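Putative exported protein (Burkholderia pseudomallei, PDB 4JGB) is of unestablished function but has a fold of the NAD(P)-binding Rossmann type and may be an NAD(P)-dependent oxidoreductase, perhaps acting on CH-NH donors. Local coordinates at residues Q118-T122 and E123-D127; Y191-A194 and F195-I199. One frame throughout, in Å; residues are numbered along the deposited sequence.

Interaction 1 of 2, residues Q118-T122 and E123-D127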
loop_
_atom_site.group_PDB
_atom_site.type_symbol
_atom_site.label_atom_id
_atom_site.label_comp_id
_atom_site.label_asym_id
_atom_site.label_seq_id
_atom_site.Cartn_x
_atom_site.Cartn_y
_atom_site.Cartn_z
ATOM N N GLN A 118 -7.673 -7.851 -15.902
ATOM C CA GLN A 118 -7.194 -6.674 -15.211
ATOM C C GLN A 118 -7.239 -5.386 -16.072
ATOM O O GLN A 118 -7.160 -5.439 -17.299
ATOM C CB GLN A 118 -5.780 -6.907 -14.725
ATOM C CG GLN A 118 -5.691 -7.915 -13.564
ATOM C CD GLN A 118 -4.272 -8.088 -13.033
ATOM O OE1 GLN A 118 -3.301 -7.572 -13.621
ATOM N NE2 GLN A 118 -4.141 -8.801 -11.894
ATOM N N LEU A 119 -7.346 -4.243 -15.391
ATOM C CA LEU A 119 -7.392 -2.951 -16.047
ATOM C C LEU A 119 -6.238 -2.715 -17.056
ATOM O O LEU A 119 -6.457 -2.182 -18.151
ATOM C CB LEU A 119 -7.421 -1.825 -14.998
ATOM C CG LEU A 119 -7.601 -0.390 -15.529
ATOM C CD1 LEU A 119 -8.878 -0.191 -16.323
ATOM C CD2 LEU A 119 -7.506 0.593 -14.361
ATOM N N VAL A 120 -5.019 -3.108 -16.679
ATOM C CA VAL A 120 -3.842 -2.857 -17.539
ATOM C C VAL A 120 -4.056 -3.461 -18.929
ATOM O O VAL A 120 -3.544 -2.939 -19.928
ATOM C CB VAL A 120 -2.546 -3.426 -16.924
ATOM C CG1 VAL A 120 -2.658 -4.941 -16.723
ATOM C CG2 VAL A 120 -1.325 -3.080 -17.798
ATOM N N ASP A 121 -4.854 -4.533 -19.003
ATOM C CA ASP A 121 -5.041 -5.203 -20.294
ATOM C C ASP A 121 -6.235 -4.690 -21.094
ATOM O O ASP A 121 -6.517 -5.252 -22.152
ATOM C CB ASP A 121 -5.106 -6.724 -20.138
ATOM C CG ASP A 121 -3.798 -7.295 -19.670
ATOM O OD1 ASP A 121 -2.747 -6.789 -20.151
ATOM O OD2 ASP A 121 -3.806 -8.188 -18.789
ATOM N N THR A 122 -6.919 -3.653 -20.590
ATOM C CA THR A 122 -8.131 -3.113 -21.246
ATOM C C THR A 122 -7.792 -2.192 -22.419
ATOM O O THR A 122 -6.673 -1.691 -22.524
ATOM C CB THR A 122 -9.135 -2.413 -20.268
ATOM O OG1 THR A 122 -8.521 -1.307 -19.566
ATOM C CG2 THR A 122 -9.706 -3.420 -19.296
ATOM N N GLU A 123 -8.750 -1.997 -23.313
ATOM C CA GLU A 123 -8.557 -1.078 -24.416
ATOM C C GLU A 123 -8.518 0.370 -23.928
ATOM O O GLU A 123 -9.348 0.806 -23.162
ATOM C CB GLU A 123 -9.595 -1.305 -25.536
ATOM C CG GLU A 123 -9.319 -2.551 -26.368
ATOM C CD GLU A 123 -8.013 -2.459 -27.137
ATOM O OE1 GLU A 123 -8.020 -1.866 -28.224
ATOM O OE2 GLU A 123 -6.974 -2.993 -26.674
ATOM N N GLY A 124 -7.457 1.067 -24.326
ATOM C CA GLY A 124 -7.253 2.454 -23.963
ATOM C C GLY A 124 -6.438 2.684 -22.707
ATOM O O GLY A 124 -6.258 3.831 -22.305
ATOM N N PHE A 125 -5.970 1.620 -22.059
ATOM C CA PHE A 125 -5.169 1.813 -20.843
ATOM C C PHE A 125 -3.855 2.554 -21.209
ATOM O O PHE A 125 -3.215 2.210 -22.198
ATOM C CB PHE A 125 -4.853 0.501 -20.115
ATOM C CG PHE A 125 -4.143 0.718 -18.808
ATOM C CD1 PHE A 125 -4.862 1.034 -17.664
ATOM C CD2 PHE A 125 -2.740 0.667 -18.734
ATOM C CE1 PHE A 125 -4.227 1.260 -16.452
ATOM C CE2 PHE A 125 -2.091 0.886 -17.512
ATOM C CZ PHE A 125 -2.842 1.199 -16.376
ATOM N N PRO A 126 -3.479 3.591 -20.439
ATOM C CA PRO A 126 -2.345 4.400 -20.868
ATOM C C PRO A 126 -1.033 3.628 -20.962
ATOM O O PRO A 126 -0.603 2.994 -19.977
ATOM C CB PRO A 126 -2.264 5.480 -19.806
ATOM C CG PRO A 126 -3.666 5.632 -19.369
ATOM C CD PRO A 126 -4.172 4.220 -19.304
ATOM N N ASP A 127 -0.412 3.717 -22.133
ATOM C CA ASP A 127 0.886 3.079 -22.382
ATOM C C ASP A 127 1.891 3.376 -21.295
ATOM O O ASP A 127 2.546 2.461 -20.799
ATOM C CB ASP A 127 1.430 3.476 -23.740
ATOM C CG ASP A 127 0.615 2.890 -24.867
ATOM O OD1 ASP A 127 0.262 1.687 -24.791
ATOM O OD2 ASP A 127 0.305 3.645 -25.809
#

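Interaction 2 of 2, residues Y191-A194 and F195-I199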
loop_
_atom_site.group_PDB
_atom_site.type_symbol
_atom_site.label_atom_id
_atom_site.label_comp_id
_atom_site.label_asym_id
_atom_site.label_seq_id
_atom_site.Cartn_x
_atom_site.Cartn_y
_atom_site.Cartn_z
ATOM N N TYR A 191 -8.041 7.818 0.393
ATOM C CA TYR A 191 -7.293 6.556 0.280
ATOM C C TYR A 191 -6.575 6.227 1.599
ATOM O O TYR A 191 -6.603 5.071 2.079
ATOM C CB TYR A 191 -6.303 6.604 -0.890
ATOM C CG TYR A 191 -5.413 5.380 -0.966
ATOM C CD1 TYR A 191 -5.784 4.261 -1.731
ATOM C CD2 TYR A 191 -4.154 5.368 -0.330
ATOM C CE1 TYR A 191 -4.944 3.148 -1.814
ATOM C CE2 TYR A 191 -3.321 4.251 -0.390
ATOM C CZ TYR A 191 -3.719 3.155 -1.128
ATOM O OH TYR A 191 -2.875 2.071 -1.207
ATOM N N ALA A 192 -5.978 7.248 2.211
ATOM C CA ALA A 192 -5.325 7.078 3.507
ATOM C C ALA A 192 -6.354 6.649 4.617
ATOM O O ALA A 192 -6.078 5.763 5.430
ATOM C CB ALA A 192 -4.577 8.363 3.889
ATOM N N ILE A 193 -7.535 7.258 4.641
ATOM C CA ILE A 193 -8.601 6.749 5.541
ATOM C C ILE A 193 -8.804 5.240 5.300
ATOM O O ILE A 193 -8.722 4.468 6.228
ATOM C CB ILE A 193 -9.931 7.543 5.435
ATOM C CG1 ILE A 193 -9.690 9.011 5.880
ATOM C CG2 ILE A 193 -11.031 6.842 6.267
ATOM C CD1 ILE A 193 -10.865 9.965 5.859
ATOM N N ALA A 194 -9.080 4.842 4.066
ATOM C CA ALA A 194 -9.238 3.424 3.713
ATOM C C ALA A 194 -8.092 2.516 4.165
ATOM O O ALA A 194 -8.328 1.410 4.698
ATOM C CB ALA A 194 -9.490 3.252 2.215
ATOM N N PHE A 195 -6.860 2.992 3.965
ATOM C CA PHE A 195 -5.660 2.187 4.116
ATOM C C PHE A 195 -5.495 1.926 5.609
ATOM O O PHE A 195 -5.328 0.767 6.047
ATOM C CB PHE A 195 -4.448 2.955 3.526
ATOM C CG PHE A 195 -3.159 2.165 3.461
ATOM C CD1 PHE A 195 -2.340 2.024 4.587
ATOM C CD2 PHE A 195 -2.711 1.643 2.248
ATOM C CE1 PHE A 195 -1.126 1.354 4.504
ATOM C CE2 PHE A 195 -1.490 0.963 2.175
ATOM C CZ PHE A 195 -0.693 0.838 3.304
ATOM N N VAL A 196 -5.599 2.999 6.395
ATOM C CA VAL A 196 -5.469 2.885 7.852
ATOM C C VAL A 196 -6.686 2.143 8.474
ATOM O O VAL A 196 -6.523 1.406 9.453
ATOM C CB VAL A 196 -5.238 4.281 8.503
ATOM C CG1 VAL A 196 -5.274 4.171 10.020
ATOM C CG2 VAL A 196 -3.907 4.919 8.049
ATOM N N ASP A 197 -7.889 2.305 7.912
ATOM C CA ASP A 197 -9.070 1.514 8.389
ATOM C C ASP A 197 -8.739 0.026 8.198
ATOM O O ASP A 197 -9.066 -0.818 9.037
ATOM C CB ASP A 197 -10.367 1.792 7.581
ATOM C CG ASP A 197 -11.048 3.116 7.920
ATOM O OD1 ASP A 197 -10.762 3.768 8.941
ATOM O OD2 ASP A 197 -11.930 3.493 7.130
ATOM N N GLU A 198 -8.082 -0.291 7.093
ATOM C CA GLU A 198 -7.807 -1.686 6.755
ATOM C C GLU A 198 -6.755 -2.274 7.679
ATOM O O GLU A 198 -6.856 -3.432 8.085
ATOM C CB GLU A 198 -7.429 -1.876 5.269
ATOM C CG GLU A 198 -7.085 -3.329 4.860
ATOM C CD GLU A 198 -8.098 -4.383 5.345
ATOM O OE1 GLU A 198 -9.273 -4.020 5.604
ATOM O OE2 GLU A 198 -7.724 -5.588 5.453
ATOM N N ILE A 199 -5.756 -1.462 8.014
ATOM C CA ILE A 199 -4.790 -1.800 9.074
ATOM C C ILE A 199 -5.485 -2.187 10.380
ATOM O O ILE A 199 -5.095 -3.165 11.014
ATOM C CB ILE A 199 -3.777 -0.656 9.328
ATOM C CG1 ILE A 199 -2.858 -0.481 8.101
ATOM C CG2 ILE A 199 -2.956 -0.918 10.599
ATOM C CD1 ILE A 199 -1.813 0.604 8.253
#

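Interaction 1 of 2, residues Q118-T122 and E123-D127
Phe125 folds back over Leu119 and Val120 where a short 3-10 turn, residues 119-121, runs into a type II beta turn from Thr122 to Phe125. The two turns lie in the surface loop between strand 117-118 and helix 130-143 of this Rossmann-type fold. The main apolar contact is a CH-pi interaction. Val120 CA sits over the centre of the Phe125 ring, 3.8 Å from the centroid and 12° off the ring normal. Pro126 CD lies over the opposite face, offset toward the rim, so the ring is held between the 3-10 turn and its own neighbour in sequence. The ring reaches back because CG of Phe125 is anti to the backbone N (chi1 -175°). The Leu119 and Phe125 side chains cross at about a right angle, with Leu119 CG 3.8 Å from Phe125 CD1. Val120 CG2 lies on the same face of the ring as Val120 CA, 4.0 Å from Phe125 CE2, whereas Leu119 is at the CD1 and CE1 rim. Val120 and Phe125 both also touch helix 130-143, which links the loop to that helix.

The backbone bond of the beta turn is weak: Phe125 N to Thr122 O is 3.4 Å, although the N-H points well at the oxygen (163°). Gly124 occupies the third position of the turn, with the positive phi that a type II turn calls for and that glycine takes easily.

Asp121 has its charged partner elsewhere, in a salt bridge to Arg137 of helix 130-143. Polar bonds within 118-122 fix the first turn. Leu119 O accepts the backbone N of Thr122 at 2.9 Å. It also accepts the Thr122 hydroxyl, with OG1 2.7 Å away, in the carbonyl plane and on a lone pair.

Interaction 2 of 2, residues Y191-A194 and F195-I199
Tyr191 and Phe195 lie one turn apart on helix 188-201, and their rings meet on the face of the helix that packs against strand 101-105 of the Rossmann-type sheet. The pair is oblique, with centroids 5.9 Å apart and planes at 45°. Tyr191 OH comes to the edge of the Phe195 ring, near its plane, 3.5 Å from Phe195 CD2. Tyr191 CE2 touches the same CD2 at 3.8 Å. Spaced by one helical turn, the two share a side of the helix, and CG anti to the backbone N in both points the rings the same way. Phe195 also packs on Val103 and Val105, and on Ile21 of helix 16-27.

Backbone bonds of the i to i+4 kind join the two halves. Val196 N to Ala192 O is close to straight at N-H (172°). Asp197 N reaches Ile193 O at 2.9 Å. Phe195 N bonds to Tyr191 O at 2.8 Å and makes a further weak bond to Ala192 O.

Ile193 and Asp197 run side by side on another face, pointing the same way. Ile193 CG2 is 3.6 Å from Asp197 OD2. The carboxylate also stands near Ile193 O, which is another acceptor. Asp197 OD1 forms a salt bridge with Arg28, and the same arginine makes a weak hydrogen bond to Ile193 O. Its positive charge probably offsets the crowding of these oxygens.

The polar ends within this buried contact have partners in the surrounding fold. Tyr191 OH is hydrogen-bonded to Phe154 O. Glu198 OE2 forms a salt bridge with Arg101 and a hydrogen bond with Phe204 N; Glu198 OE1 is hydrogen-bonded to Arg203 N. Such pairing probably keeps the buried Glu198 carboxylate ionised, and it ties the helix to strand 101-105 and to the loop that follows the helix.

From the N terminus, the chain first builds most of the parallel Rossmann-type sheet and then reaches interaction 1. This contact closes a tight local loop between strand 117-118 and helix 130-143, at the surface, its centre about 21 Å from the centre of the chain. Strand 150-155 and the later short strands follow. Interaction 2 then lies within helix 188-201, its centre about 9 Å from that of the chain, before strand 207-212 ends the fold. The two are in series and neither nest nor cross. The nearest atoms of interactions 1 and 2 are about 13 Å apart. Interaction 1 joins a peripheral loop to helix 130-143, whereas interaction 2 joins helix 188-201 to helix 16-27 and the central strands.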